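Local coordinates for intimin adherence protein (Escherichia coli O157:H7, PDB 3NCX) that mediates bacterial adhesion to host cells, probably by binding the translocated receptor Tir through its C-terminal lectin-like domain, at residues L11-K16 with I77-G82; G26-I31 with Y89-P94; I98-Q103 with Y184-E189; T147-Q152 with S162-L167. The protein carries 1 engineered substitution. One frame throughout, in Å; residues are numbered along the deposited sequence.

From the N terminus, the chain enters an Ig-like region where contact 1 (11-16 with 77-82) closes a loop of 60 intervening residues. Contact 2 (26-31 with 89-94) opens inside that loop and closes beyond it, so the two cross; strands 75-81 and 86-91, neighbours in one sheet, join them directly. A short length of chain then leads into contact 3 (98-103 with 184-189), which brings the C-terminal strand back to the first strand of the lectin-like region. Contact 4 (147-152 with 162-167) is nested within that large loop, its centre about 10 Å from that of contact 3. Contacts 1 and 4 have centres about 39 Å apart, consistent with an elongated two-domain molecule.

Contact 1. Residues L11-K16 with I77-G82; sequences LKIDNK and IKATSG
Neither segment brings a ring to this interface, so its flat elements are the peptide groups of strand 75-81 and the rings of neighbouring strands. The carbonyl of A79 points its oxygen at L11, whose methyl CD2 lies 3.2 Å from A79 O. The same CD2 also reaches the next peptide along the strand, 3.8 Å from S81 N. Round about, the side chain of Y49 touches L11 and S81, that of W51 touches I13 and A79, and Y89 packs on I13. L11 gets there with CG anti to the backbone N (chi1 180°), which carries the branch toward the backbone between A79 and S81. Its CD2 also sits 3.9 Å from S81 OG. I13 instead has CG1 anti to the carbonyl carbon (chi1 -72°) and ends in CD1, which meets A79 CB tip to tip at 3.6 Å. No hydrogen bond crosses, and the CA atoms of L11 and S81 stay 7.1 Å apart, too far for paired strands. Strand 12-13 bonds instead with strand 37-43, and 75-81 with 49-53 and 86-91. Alternate residues from two separate sheets thus face one another, the apolar core arrangement of an Ig-like beta sandwich.

Contact 2. Residues G26-I31 with Y89-P94; sequences GELPNI and YTIKAP
L28 and I91 cross at about a right angle, and this crossing is the apolar centre of the contact. The CB of L28 is directed at segment 89-94, and with CG anti to the backbone N (chi1 -177°) the branch reaches across until CD2 is 3.7 Å from I91 CG2. The other arm of I91 also takes part: its CD1 lies 4.0 Å from L28 CD2, so one methyl of the leucine rests against both branches of the isoleucine. Y89 comes in from further back along the strand, tip first, its OH 3.9 Å from L28 CB. Toward the C-terminal ends of the segments, apolar packing gives way to a polar link. N30 turns CG anti to its backbone N (chi1 170°), and a water donates to N30 OD1 at 2.7 Å. That water also donates to A93 O at 2.7 Å, bridging the N30 side chain to the backbone of segment 89-94. N30 OD1 has a second grip, the backbone N of S95, just beyond P94, which helps to fix the amide. P94 CB packs beside N30 O. From L28 to I31 and from Y89 to P94 the chains run nearly alike, 15° apart end to end, yet no direct hydrogen bond joins them. W131 of helix 121-131 touches L28 and P29, and I31 O accepts from its NE1: the contact lies at the junction where the end of the Ig-like sandwich meets the lectin-like domain.

Contact 3. Residues I98-Q103 with Y184-E189; sequences IKVDKQ and YAVCVE
K99 sets CG anti to its carbonyl carbon (chi1 -66°) and is extended beyond it, which carries NZ to the C-terminal residue, 3.0 Å from E189 OE1. In this salt bridge NZ meets OE1 from above the plane of the side-chain carboxylate, and the two side chains cross at about a right angle. Q103 uses the same first torsion (chi1 -58°), laying CG over one face of the Y184 ring, 3.6 Å from its centroid and 5° off the normal. The amide beyond stands nearly perpendicular to that ring, while D101 O lies at the ring edge, near its plane, 3.2 Å from Y184 CD2. Between these ends the backbones pair antiparallel. K99 N donates almost straight to C187 O at 2.8 Å, in the carbonyl plane; the return bond from C187 N to K99 O is more bent. D101 N then donates to A185 O, and the register shifts by one between V100 and Q103, a beta bulge, so that A185 N bonds to K102 O at 3.1 Å. Such pairing of the first and last strands of the domain is characteristic of the C-type lectin fold, and C187 adds a disulfide to C113. On one sheet face I98 and V188 lie side by side, CD1 of the former 3.4 Å from V188 CG2. I98 CG1 approaches V186 CG1 obliquely at 3.8 Å. Helix 121-131 covers this face, with L124 against I98 and V186.

Contact 4. Residues T147-Q152 with S162-L167; sequences TAWIKQ and SSTYNL
I150 leaves its backbone with CB 3.4 Å from S163 O, the same oxygen that accepts from I150 N at 3.1 Å in its carbonyl plane. From CB the chain divides: CG2 turns to S163 OG, 4.0 Å away, whereas CG1, anti to the carbonyl carbon (chi1 -80°), runs past S163 O at 4.1 Å. The second torsion (chi2 69°) bends the tip along the partner strand, and CD1 ends 3.3 Å from Y165 N and 3.7 Å from Y165 CB. L124 of helix 121-131 touches both I150 and Y165, so this tip is buried between strand and helix. The backbones are antiparallel. A148 N donates to Y165 O at 2.9 Å from above the carbonyl plane, and Y165 N returns a straighter bond to A148 O. Strands 147-149, 161-166 and 172-177 form a small antiparallel sheet in the lectin-like domain, and the connection between the first two carries helix 154-159 rather than a tight turn. On the sheet face opposite A148 and Y165, the side chains of T147 and T164 cross obliquely, CG2 of T147 against CB of T164. W149 and T164 lie side by side, pointing the same way, the ring's CE3 3.8 Å from T164 CG2, while S162 O lies at the edge of the indole. The indole NE1 donates to A104 O, and Y106 meets the ring edge-to-face.

Contact 1. Residues L11-K16 with I77-G82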
loop_
_atom_site.group_PDB
_atom_site.type_symbol
_atom_site.label_atom_id
_atom_site.label_comp_id
_atom_site.label_asym_id
_atom_site.label_seq_id
_atom_site.Cartn_x
_atom_site.Cartn_y
_atom_site.Cartn_z
ATOM N N LEU A 11 23.839 -14.410 -3.931
ATOM C CA LEU A 11 22.878 -13.371 -3.595
ATOM C C LEU A 11 21.455 -13.915 -3.647
ATOM O O LEU A 11 21.096 -14.652 -4.566
ATOM C CB LEU A 11 23.026 -12.188 -4.554
ATOM C CG LEU A 11 22.089 -10.997 -4.350
ATOM C CD1 LEU A 11 22.278 -10.398 -2.967
ATOM C CD2 LEU A 11 22.326 -9.954 -5.428
ATOM N N LYS A 12 20.650 -13.543 -2.656
ATOM C CA LYS A 12 19.281 -14.031 -2.549
ATOM C C LYS A 12 18.363 -12.971 -1.947
ATOM O O LYS A 12 18.644 -12.433 -0.875
ATOM C CB LYS A 12 19.242 -15.298 -1.689
ATOM C CG LYS A 12 17.843 -15.803 -1.371
ATOM C CD LYS A 12 17.239 -16.564 -2.541
ATOM C CE LYS A 12 15.760 -16.847 -2.314
ATOM N NZ LYS A 12 15.513 -17.587 -1.043
ATOM N N ILE A 13 17.269 -12.669 -2.639
ATOM C CA ILE A 13 16.258 -11.766 -2.099
ATOM C C ILE A 13 15.203 -12.548 -1.320
ATOM O O ILE A 13 14.494 -13.387 -1.880
ATOM C CB ILE A 13 15.574 -10.934 -3.200
ATOM C CG1 ILE A 13 16.536 -9.882 -3.751
ATOM C CG2 ILE A 13 14.332 -10.251 -2.654
ATOM C CD1 ILE A 13 15.912 -8.979 -4.795
ATOM N N ASP A 14 15.109 -12.269 -0.024
ATOM C CA ASP A 14 14.168 -12.962 0.850
ATOM C C ASP A 14 12.732 -12.816 0.359
ATOM O O ASP A 14 12.267 -11.708 0.086
ATOM C CB ASP A 14 14.285 -12.437 2.283
ATOM C CG ASP A 14 14.567 -13.539 3.289
ATOM O OD1 ASP A 14 13.603 -14.185 3.753
ATOM O OD2 ASP A 14 15.755 -13.755 3.615
ATOM N N ASN A 15 12.034 -13.941 0.249
ATOM C CA ASN A 15 10.625 -13.929 -0.125
ATOM C C ASN A 15 9.767 -13.361 1.000
ATOM O O ASN A 15 8.642 -12.912 0.780
ATOM C CB ASN A 15 10.158 -15.336 -0.494
ATOM C CG ASN A 15 8.678 -15.392 -0.809
ATOM O OD1 ASN A 15 8.238 -14.932 -1.864
ATOM N ND2 ASN A 15 7.898 -15.958 0.106
ATOM N N LYS A 16 10.314 -13.385 2.210
ATOM C CA LYS A 16 9.641 -12.822 3.370
ATOM C C LYS A 16 9.839 -11.308 3.377
ATOM O O LYS A 16 10.968 -10.822 3.435
ATOM C CB LYS A 16 10.203 -13.432 4.655
ATOM C CG LYS A 16 9.218 -13.483 5.813
ATOM C CD LYS A 16 8.371 -14.752 5.770
ATOM C CE LYS A 16 9.230 -15.997 5.957
ATOM N NZ LYS A 16 8.419 -17.248 5.993
ATOM N N ILE A 77 11.861 -6.010 -9.299
ATOM C CA ILE A 77 12.839 -5.282 -8.503
ATOM C C ILE A 77 14.146 -6.060 -8.451
ATOM O O ILE A 77 14.151 -7.258 -8.172
ATOM C CB ILE A 77 12.335 -5.048 -7.072
ATOM C CG1 ILE A 77 11.022 -4.263 -7.101
ATOM C CG2 ILE A 77 13.391 -4.325 -6.242
ATOM C CD1 ILE A 77 10.406 -4.054 -5.739
ATOM N N LYS A 78 15.252 -5.377 -8.726
ATOM C CA LYS A 78 16.557 -6.029 -8.751
ATOM C C LYS A 78 17.487 -5.532 -7.649
ATOM O O LYS A 78 17.587 -4.331 -7.396
ATOM C CB LYS A 78 17.222 -5.852 -10.119
ATOM C CG LYS A 78 16.576 -6.658 -11.236
ATOM C CD LYS A 78 17.342 -6.508 -12.540
ATOM C CE LYS A 78 16.737 -7.370 -13.635
ATOM N NZ LYS A 78 17.382 -7.138 -14.955
ATOM N N ALA A 79 18.164 -6.471 -6.998
ATOM C CA ALA A 79 19.161 -6.142 -5.990
ATOM C C ALA A 79 20.545 -6.541 -6.489
ATOM O O ALA A 79 20.754 -7.671 -6.928
ATOM C CB ALA A 79 18.846 -6.844 -4.681
ATOM N N THR A 80 21.488 -5.606 -6.426
ATOM C CA THR A 80 22.846 -5.861 -6.886
ATOM C C THR A 80 23.853 -5.731 -5.751
ATOM O O THR A 80 24.063 -4.644 -5.212
ATOM C CB THR A 80 23.247 -4.913 -8.033
ATOM O OG1 THR A 80 22.478 -5.222 -9.201
ATOM C CG2 THR A 80 24.723 -5.061 -8.357
ATOM N N SER A 81 24.472 -6.850 -5.392
ATOM C CA SER A 81 25.491 -6.865 -4.351
ATOM C C SER A 81 26.778 -6.230 -4.861
ATOM O O SER A 81 26.948 -6.031 -6.066
ATOM C CB SER A 81 25.757 -8.297 -3.886
ATOM O OG SER A 81 26.081 -9.135 -4.982
ATOM N N GLY A 82 27.683 -5.915 -3.940
ATOM C CA GLY A 82 28.929 -5.263 -4.293
ATOM C C GLY A 82 29.827 -6.133 -5.150
ATOM O O GLY A 82 30.659 -5.629 -5.905
#

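Contact 2. Residues G26-I31 with Y89-P94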
loop_
_atom_site.group_PDB
_atom_site.type_symbol
_atom_site.label_atom_id
_atom_site.label_comp_id
_atom_site.label_asym_id
_atom_site.label_seq_id
_atom_site.Cartn_x
_atom_site.Cartn_y
_atom_site.Cartn_z
ATOM N N GLY A 26 6.176 -11.369 6.214
ATOM C CA GLY A 26 5.555 -12.364 5.364
ATOM C C GLY A 26 5.522 -11.883 3.928
ATOM O O GLY A 26 6.047 -10.814 3.613
ATOM N N GLU A 27 4.904 -12.669 3.055
ATOM C CA GLU A 27 4.813 -12.319 1.644
ATOM C C GLU A 27 4.014 -11.035 1.440
ATOM O O GLU A 27 3.156 -10.690 2.252
ATOM C CB GLU A 27 4.182 -13.465 0.853
ATOM C CG GLU A 27 4.938 -14.777 0.968
ATOM C CD GLU A 27 4.185 -15.936 0.350
ATOM O OE1 GLU A 27 3.061 -15.714 -0.149
ATOM O OE2 GLU A 27 4.714 -17.069 0.366
ATOM N N LEU A 28 4.309 -10.330 0.352
ATOM C CA LEU A 28 3.605 -9.098 0.017
ATOM C C LEU A 28 2.102 -9.347 -0.059
ATOM O O LEU A 28 1.662 -10.324 -0.667
ATOM C CB LEU A 28 4.110 -8.539 -1.316
ATOM C CG LEU A 28 3.510 -7.209 -1.775
ATOM C CD1 LEU A 28 3.988 -6.075 -0.883
ATOM C CD2 LEU A 28 3.870 -6.933 -3.227
ATOM N N PRO A 29 1.309 -8.468 0.570
ATOM C CA PRO A 29 -0.150 -8.603 0.559
ATOM C C PRO A 29 -0.706 -8.580 -0.860
ATOM O O PRO A 29 -0.209 -7.836 -1.706
ATOM C CB PRO A 29 -0.619 -7.364 1.325
ATOM C CG PRO A 29 0.533 -6.998 2.194
ATOM C CD PRO A 29 1.753 -7.330 1.393
ATOM N N ASN A 30 -1.724 -9.397 -1.114
ATOM C CA ASN A 30 -2.390 -9.410 -2.409
ATOM C C ASN A 30 -3.107 -8.093 -2.674
ATOM O O ASN A 30 -3.066 -7.565 -3.782
ATOM C CB ASN A 30 -3.380 -10.571 -2.488
ATOM C CG ASN A 30 -4.272 -10.494 -3.711
ATOM O OD1 ASN A 30 -3.911 -9.888 -4.720
ATOM N ND2 ASN A 30 -5.448 -11.107 -3.625
ATOM N N ILE A 31 -3.769 -7.567 -1.650
ATOM C CA ILE A 31 -4.439 -6.276 -1.763
ATOM C C ILE A 31 -3.495 -5.153 -1.343
ATOM O O ILE A 31 -2.737 -5.290 -0.384
ATOM C CB ILE A 31 -5.737 -6.228 -0.934
ATOM C CG1 ILE A 31 -5.456 -6.574 0.529
ATOM C CG2 ILE A 31 -6.767 -7.182 -1.514
ATOM C CD1 ILE A 31 -6.686 -6.536 1.414
ATOM N N TYR A 89 13.411 -9.862 -7.942
ATOM C CA TYR A 89 12.240 -10.147 -7.120
ATOM C C TYR A 89 11.014 -9.515 -7.773
ATOM O O TYR A 89 10.950 -8.299 -7.929
ATOM C CB TYR A 89 12.420 -9.604 -5.701
ATOM C CG TYR A 89 11.145 -9.603 -4.886
ATOM C CD1 TYR A 89 10.309 -8.495 -4.874
ATOM C CD2 TYR A 89 10.773 -10.710 -4.135
ATOM C CE1 TYR A 89 9.139 -8.488 -4.137
ATOM C CE2 TYR A 89 9.605 -10.713 -3.393
ATOM C CZ TYR A 89 8.792 -9.599 -3.398
ATOM O OH TYR A 89 7.627 -9.594 -2.663
ATOM N N THR A 90 10.043 -10.339 -8.152
ATOM C CA THR A 90 8.892 -9.853 -8.909
ATOM C C THR A 90 7.692 -9.478 -8.040
ATOM O O THR A 90 7.350 -10.182 -7.089
ATOM C CB THR A 90 8.444 -10.871 -9.974
ATOM O OG1 THR A 90 8.121 -12.114 -9.342
ATOM C CG2 THR A 90 9.551 -11.098 -10.987
ATOM N N ILE A 91 7.060 -8.360 -8.382
ATOM C CA ILE A 91 5.861 -7.906 -7.693
ATOM C C ILE A 91 4.625 -8.274 -8.501
ATOM O O ILE A 91 4.399 -7.732 -9.580
ATOM C CB ILE A 91 5.861 -6.377 -7.498
ATOM C CG1 ILE A 91 7.149 -5.912 -6.815
ATOM C CG2 ILE A 91 4.650 -5.949 -6.688
ATOM C CD1 ILE A 91 7.173 -6.166 -5.327
ATOM N N LYS A 92 3.828 -9.201 -7.982
ATOM C CA LYS A 92 2.573 -9.562 -8.632
ATOM C C LYS A 92 1.539 -8.461 -8.436
ATOM O O LYS A 92 1.383 -7.934 -7.334
ATOM C CB LYS A 92 2.048 -10.895 -8.092
ATOM C CG LYS A 92 2.792 -12.110 -8.624
ATOM C CD LYS A 92 2.484 -12.330 -10.100
ATOM C CE LYS A 92 3.389 -13.389 -10.706
ATOM N NZ LYS A 92 4.807 -12.939 -10.741
ATOM N N ALA A 93 0.844 -8.105 -9.513
ATOM C CA ALA A 93 -0.198 -7.088 -9.444
ATOM C C ALA A 93 -1.288 -7.520 -8.471
ATOM O O ALA A 93 -1.616 -8.703 -8.385
ATOM C CB ALA A 93 -0.784 -6.830 -10.819
ATOM N N PRO A 94 -1.854 -6.557 -7.733
ATOM C CA PRO A 94 -2.868 -6.842 -6.715
ATOM C C PRO A 94 -4.236 -7.121 -7.323
ATOM O O PRO A 94 -4.483 -6.761 -8.473
ATOM C CB PRO A 94 -2.919 -5.539 -5.918
ATOM C CG PRO A 94 -2.590 -4.495 -6.919
ATOM C CD PRO A 94 -1.555 -5.117 -7.822
HETATM O O HOH W 1 -1.492 -9.845 -5.938
#

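Contact 3. Residues I98-Q103 with Y184-E189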
loop_
_atom_site.group_PDB
_atom_site.type_symbol
_atom_site.label_atom_id
_atom_site.label_comp_id
_atom_site.label_asym_id
_atom_site.label_seq_id
_atom_site.Cartn_x
_atom_site.Cartn_y
_atom_site.Cartn_z
ATOM N N ILE A 98 -6.050 0.508 -3.208
ATOM C CA ILE A 98 -6.817 1.631 -2.680
ATOM C C ILE A 98 -6.092 2.961 -2.873
ATOM O O ILE A 98 -4.915 3.097 -2.533
ATOM C CB ILE A 98 -7.162 1.420 -1.188
ATOM C CG1 ILE A 98 -8.642 1.071 -1.031
ATOM C CG2 ILE A 98 -6.823 2.649 -0.367
ATOM C CD1 ILE A 98 -9.045 -0.199 -1.737
ATOM N N LYS A 99 -6.802 3.934 -3.436
ATOM C CA LYS A 99 -6.258 5.272 -3.631
ATOM C C LYS A 99 -6.991 6.267 -2.744
ATOM O O LYS A 99 -8.188 6.133 -2.502
ATOM C CB LYS A 99 -6.386 5.711 -5.091
ATOM C CG LYS A 99 -5.552 4.917 -6.078
ATOM C CD LYS A 99 -5.641 5.530 -7.469
ATOM C CE LYS A 99 -4.895 4.694 -8.497
ATOM N NZ LYS A 99 -4.980 5.283 -9.864
ATOM N N VAL A 100 -6.268 7.271 -2.267
ATOM C CA VAL A 100 -6.871 8.300 -1.436
ATOM C C VAL A 100 -6.812 9.651 -2.139
ATOM O O VAL A 100 -5.745 10.256 -2.251
ATOM C CB VAL A 100 -6.175 8.405 -0.066
ATOM C CG1 VAL A 100 -6.923 9.374 0.833
ATOM C CG2 VAL A 100 -6.081 7.036 0.586
ATOM N N ASP A 101 -7.960 10.110 -2.624
ATOM C CA ASP A 101 -8.058 11.423 -3.244
ATOM C C ASP A 101 -8.449 12.467 -2.205
ATOM O O ASP A 101 -8.333 12.230 -1.004
ATOM C CB ASP A 101 -9.056 11.405 -4.402
ATOM C CG ASP A 101 -8.472 10.790 -5.665
ATOM O OD1 ASP A 101 -8.381 9.547 -5.740
ATOM O OD2 ASP A 101 -8.106 11.554 -6.584
ATOM N N LYS A 102 -8.909 13.623 -2.666
ATOM C CA LYS A 102 -9.260 14.710 -1.760
ATOM C C LYS A 102 -10.589 14.457 -1.049
ATOM O O LYS A 102 -11.320 13.528 -1.389
ATOM C CB LYS A 102 -9.293 16.045 -2.509
ATOM C CG LYS A 102 -10.152 16.044 -3.765
ATOM C CD LYS A 102 -10.173 17.424 -4.409
ATOM C CE LYS A 102 -10.843 17.398 -5.775
ATOM N NZ LYS A 102 -12.258 16.946 -5.698
ATOM N N GLN A 103 -10.886 15.288 -0.053
ATOM C CA GLN A 103 -12.132 15.177 0.695
ATOM C C GLN A 103 -13.294 15.729 -0.120
ATOM O O GLN A 103 -13.140 16.709 -0.851
ATOM C CB GLN A 103 -12.026 15.918 2.029
ATOM C CG GLN A 103 -10.896 15.431 2.925
ATOM C CD GLN A 103 -10.854 16.157 4.258
ATOM O OE1 GLN A 103 -11.599 17.110 4.483
ATOM N NE2 GLN A 103 -9.981 15.707 5.150
ATOM N N TYR A 184 -12.710 11.557 3.097
ATOM C CA TYR A 184 -11.899 11.363 1.899
ATOM C C TYR A 184 -12.582 10.481 0.862
ATOM O O TYR A 184 -13.277 9.525 1.205
ATOM C CB TYR A 184 -10.536 10.766 2.262
ATOM C CG TYR A 184 -9.596 11.750 2.914
ATOM C CD1 TYR A 184 -9.630 11.967 4.283
ATOM C CD2 TYR A 184 -8.676 12.465 2.159
ATOM C CE1 TYR A 184 -8.775 12.866 4.885
ATOM C CE2 TYR A 184 -7.817 13.367 2.752
ATOM C CZ TYR A 184 -7.870 13.564 4.116
ATOM O OH TYR A 184 -7.015 14.463 4.714
ATOM N N ALA A 185 -12.378 10.812 -0.409
ATOM C CA ALA A 185 -12.863 9.982 -1.501
ATOM C C ALA A 185 -11.829 8.912 -1.823
ATOM O O ALA A 185 -10.828 9.185 -2.487
ATOM C CB ALA A 185 -13.150 10.830 -2.730
ATOM N N VAL A 186 -12.065 7.697 -1.339
ATOM C CA VAL A 186 -11.137 6.595 -1.564
ATOM C C VAL A 186 -11.582 5.728 -2.737
ATOM O O VAL A 186 -12.623 5.072 -2.684
ATOM C CB VAL A 186 -10.964 5.722 -0.305
ATOM C CG1 VAL A 186 -10.091 4.517 -0.612
ATOM C CG2 VAL A 186 -10.360 6.538 0.826
ATOM N N CYS A 187 -10.784 5.736 -3.798
ATOM C CA CYS A 187 -11.088 4.961 -4.989
ATOM C C CYS A 187 -10.498 3.563 -4.884
ATOM O O CYS A 187 -9.318 3.396 -4.574
ATOM C CB CYS A 187 -10.553 5.662 -6.240
ATOM S SG CYS A 187 -11.170 7.348 -6.475
ATOM N N VAL A 188 -11.329 2.560 -5.133
ATOM C CA VAL A 188 -10.867 1.182 -5.150
ATOM C C VAL A 188 -10.674 0.742 -6.591
ATOM O O VAL A 188 -11.644 0.525 -7.317
ATOM C CB VAL A 188 -11.863 0.245 -4.456
ATOM C CG1 VAL A 188 -11.372 -1.191 -4.523
ATOM C CG2 VAL A 188 -12.069 0.676 -3.016
ATOM N N GLU A 189 -9.418 0.622 -7.004
ATOM C CA GLU A 189 -9.100 0.281 -8.384
ATOM C C GLU A 189 -8.260 -0.989 -8.478
ATOM O O GLU A 189 -8.695 -1.988 -9.050
ATOM C CB GLU A 189 -8.380 1.448 -9.063
ATOM C CG GLU A 189 -9.146 2.762 -8.989
ATOM C CD GLU A 189 -8.463 3.886 -9.745
ATOM O OE1 GLU A 189 -7.411 3.634 -10.371
ATOM O OE2 GLU A 189 -8.981 5.022 -9.713
ATOM O OXT GLU A 189 -7.135 -1.051 -7.982
HETATM O O HOH W 2 -8.134 7.316 -8.238
#

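Contact 4. Residues T147-Q152 with S162-L167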
loop_
_atom_site.group_PDB
_atom_site.type_symbol
_atom_site.label_atom_id
_atom_site.label_comp_id
_atom_site.label_asym_id
_atom_site.label_seq_id
_atom_site.Cartn_x
_atom_site.Cartn_y
_atom_site.Cartn_z
ATOM N N THR A 147 -10.947 9.233 7.238
ATOM C CA THR A 147 -12.293 8.695 7.096
ATOM C C THR A 147 -12.605 8.491 5.618
ATOM O O THR A 147 -12.415 9.397 4.804
ATOM C CB THR A 147 -13.351 9.629 7.726
ATOM O OG1 THR A 147 -13.084 9.785 9.126
ATOM C CG2 THR A 147 -14.743 9.054 7.548
ATOM N N ALA A 148 -13.081 7.299 5.274
ATOM C CA ALA A 148 -13.354 6.962 3.880
ATOM C C ALA A 148 -14.817 6.593 3.648
ATOM O O ALA A 148 -15.432 5.909 4.466
ATOM C CB ALA A 148 -12.443 5.828 3.427
ATOM N N TRP A 149 -15.371 7.048 2.528
ATOM C CA TRP A 149 -16.739 6.698 2.160
ATOM C C TRP A 149 -16.850 5.217 1.823
ATOM O O TRP A 149 -15.950 4.639 1.218
ATOM C CB TRP A 149 -17.210 7.516 0.952
ATOM C CG TRP A 149 -17.543 8.949 1.248
ATOM C CD1 TRP A 149 -16.873 10.055 0.804
ATOM C CD2 TRP A 149 -18.633 9.432 2.041
ATOM N NE1 TRP A 149 -17.479 11.194 1.274
ATOM C CE2 TRP A 149 -18.561 10.841 2.037
ATOM C CE3 TRP A 149 -19.662 8.811 2.756
ATOM C CZ2 TRP A 149 -19.477 11.639 2.723
ATOM C CZ3 TRP A 149 -20.572 9.605 3.435
ATOM C CH2 TRP A 149 -20.472 11.004 3.413
ATOM N N ILE A 150 -17.958 4.603 2.226
ATOM C CA ILE A 150 -18.307 3.268 1.757
ATOM C C ILE A 150 -19.471 3.426 0.787
ATOM O O ILE A 150 -20.317 4.298 0.978
ATOM C CB ILE A 150 -18.715 2.326 2.916
ATOM C CG1 ILE A 150 -17.482 1.782 3.641
ATOM C CG2 ILE A 150 -19.528 1.152 2.394
ATOM C CD1 ILE A 150 -16.714 2.813 4.422
ATOM N N LYS A 151 -19.507 2.607 -0.259
ATOM C CA LYS A 151 -20.608 2.667 -1.214
ATOM C C LYS A 151 -21.939 2.444 -0.504
ATOM O O LYS A 151 -22.163 1.394 0.100
ATOM C CB LYS A 151 -20.423 1.645 -2.334
ATOM C CG LYS A 151 -21.527 1.680 -3.380
ATOM C CD LYS A 151 -21.205 0.787 -4.565
ATOM C CE LYS A 151 -22.337 0.791 -5.576
ATOM N NZ LYS A 151 -22.653 2.168 -6.049
ATOM N N GLN A 152 -22.817 3.438 -0.579
ATOM C CA GLN A 152 -24.080 3.409 0.151
ATOM C C GLN A 152 -25.037 2.339 -0.367
ATOM O O GLN A 152 -25.185 2.154 -1.575
ATOM C CB GLN A 152 -24.756 4.785 0.121
ATOM C CG GLN A 152 -25.137 5.271 -1.270
ATOM C CD GLN A 152 -25.812 6.632 -1.249
ATOM O OE1 GLN A 152 -26.297 7.112 -2.273
ATOM N NE2 GLN A 152 -25.846 7.259 -0.079
ATOM N N SER A 162 -24.595 7.370 4.367
ATOM C CA SER A 162 -23.679 6.321 3.961
ATOM C C SER A 162 -22.649 6.111 5.059
ATOM O O SER A 162 -22.107 7.071 5.601
ATOM C CB SER A 162 -22.989 6.694 2.649
ATOM O OG SER A 162 -22.240 5.604 2.144
ATOM N N SER A 163 -22.390 4.851 5.390
ATOM C CA SER A 163 -21.428 4.523 6.434
ATOM C C SER A 163 -19.996 4.821 5.993
ATOM O O SER A 163 -19.719 4.964 4.802
ATOM C CB SER A 163 -21.571 3.058 6.841
ATOM O OG SER A 163 -21.532 2.216 5.704
ATOM N N THR A 164 -19.090 4.917 6.962
ATOM C CA THR A 164 -17.692 5.222 6.681
ATOM C C THR A 164 -16.746 4.348 7.496
ATOM O O THR A 164 -17.139 3.745 8.492
ATOM C CB THR A 164 -17.359 6.699 6.977
ATOM O OG1 THR A 164 -17.608 6.980 8.360
ATOM C CG2 THR A 164 -18.199 7.625 6.112
ATOM N N TYR A 165 -15.492 4.289 7.062
ATOM C CA TYR A 165 -14.459 3.546 7.771
ATOM C C TYR A 165 -13.145 4.320 7.740
ATOM O O TYR A 165 -12.748 4.845 6.700
ATOM C CB TYR A 165 -14.271 2.158 7.153
ATOM C CG TYR A 165 -13.183 1.340 7.813
ATOM C CD1 TYR A 165 -13.412 0.695 9.021
ATOM C CD2 TYR A 165 -11.929 1.209 7.228
ATOM C CE1 TYR A 165 -12.423 -0.055 9.631
ATOM C CE2 TYR A 165 -10.934 0.460 7.829
ATOM C CZ TYR A 165 -11.187 -0.169 9.032
ATOM O OH TYR A 165 -10.202 -0.917 9.640
ATOM N N ASN A 166 -12.474 4.394 8.884
ATOM C CA ASN A 166 -11.232 5.151 8.992
ATOM C C ASN A 166 -9.999 4.266 8.807
ATOM O O ASN A 166 -9.801 3.300 9.544
ATOM C CB ASN A 166 -11.177 5.877 10.335
ATOM C CG ASN A 166 -10.103 6.944 10.381
ATOM O OD1 ASN A 166 -8.986 6.746 9.901
ATOM N ND2 ASN A 166 -10.439 8.090 10.959
ATOM N N LEU A 167 -9.171 4.608 7.823
ATOM C CA LEU A 167 -8.013 3.793 7.464
ATOM C C LEU A 167 -6.868 3.881 8.472
ATOM O O LEU A 167 -5.849 3.203 8.324
ATOM C CB LEU A 167 -7.515 4.165 6.067
ATOM C CG LEU A 167 -8.476 3.837 4.924
ATOM C CD1 LEU A 167 -7.972 4.411 3.609
ATOM C CD2 LEU A 167 -8.673 2.332 4.815
HETATM O O HOH W 3 -22.299 2.711 3.158
#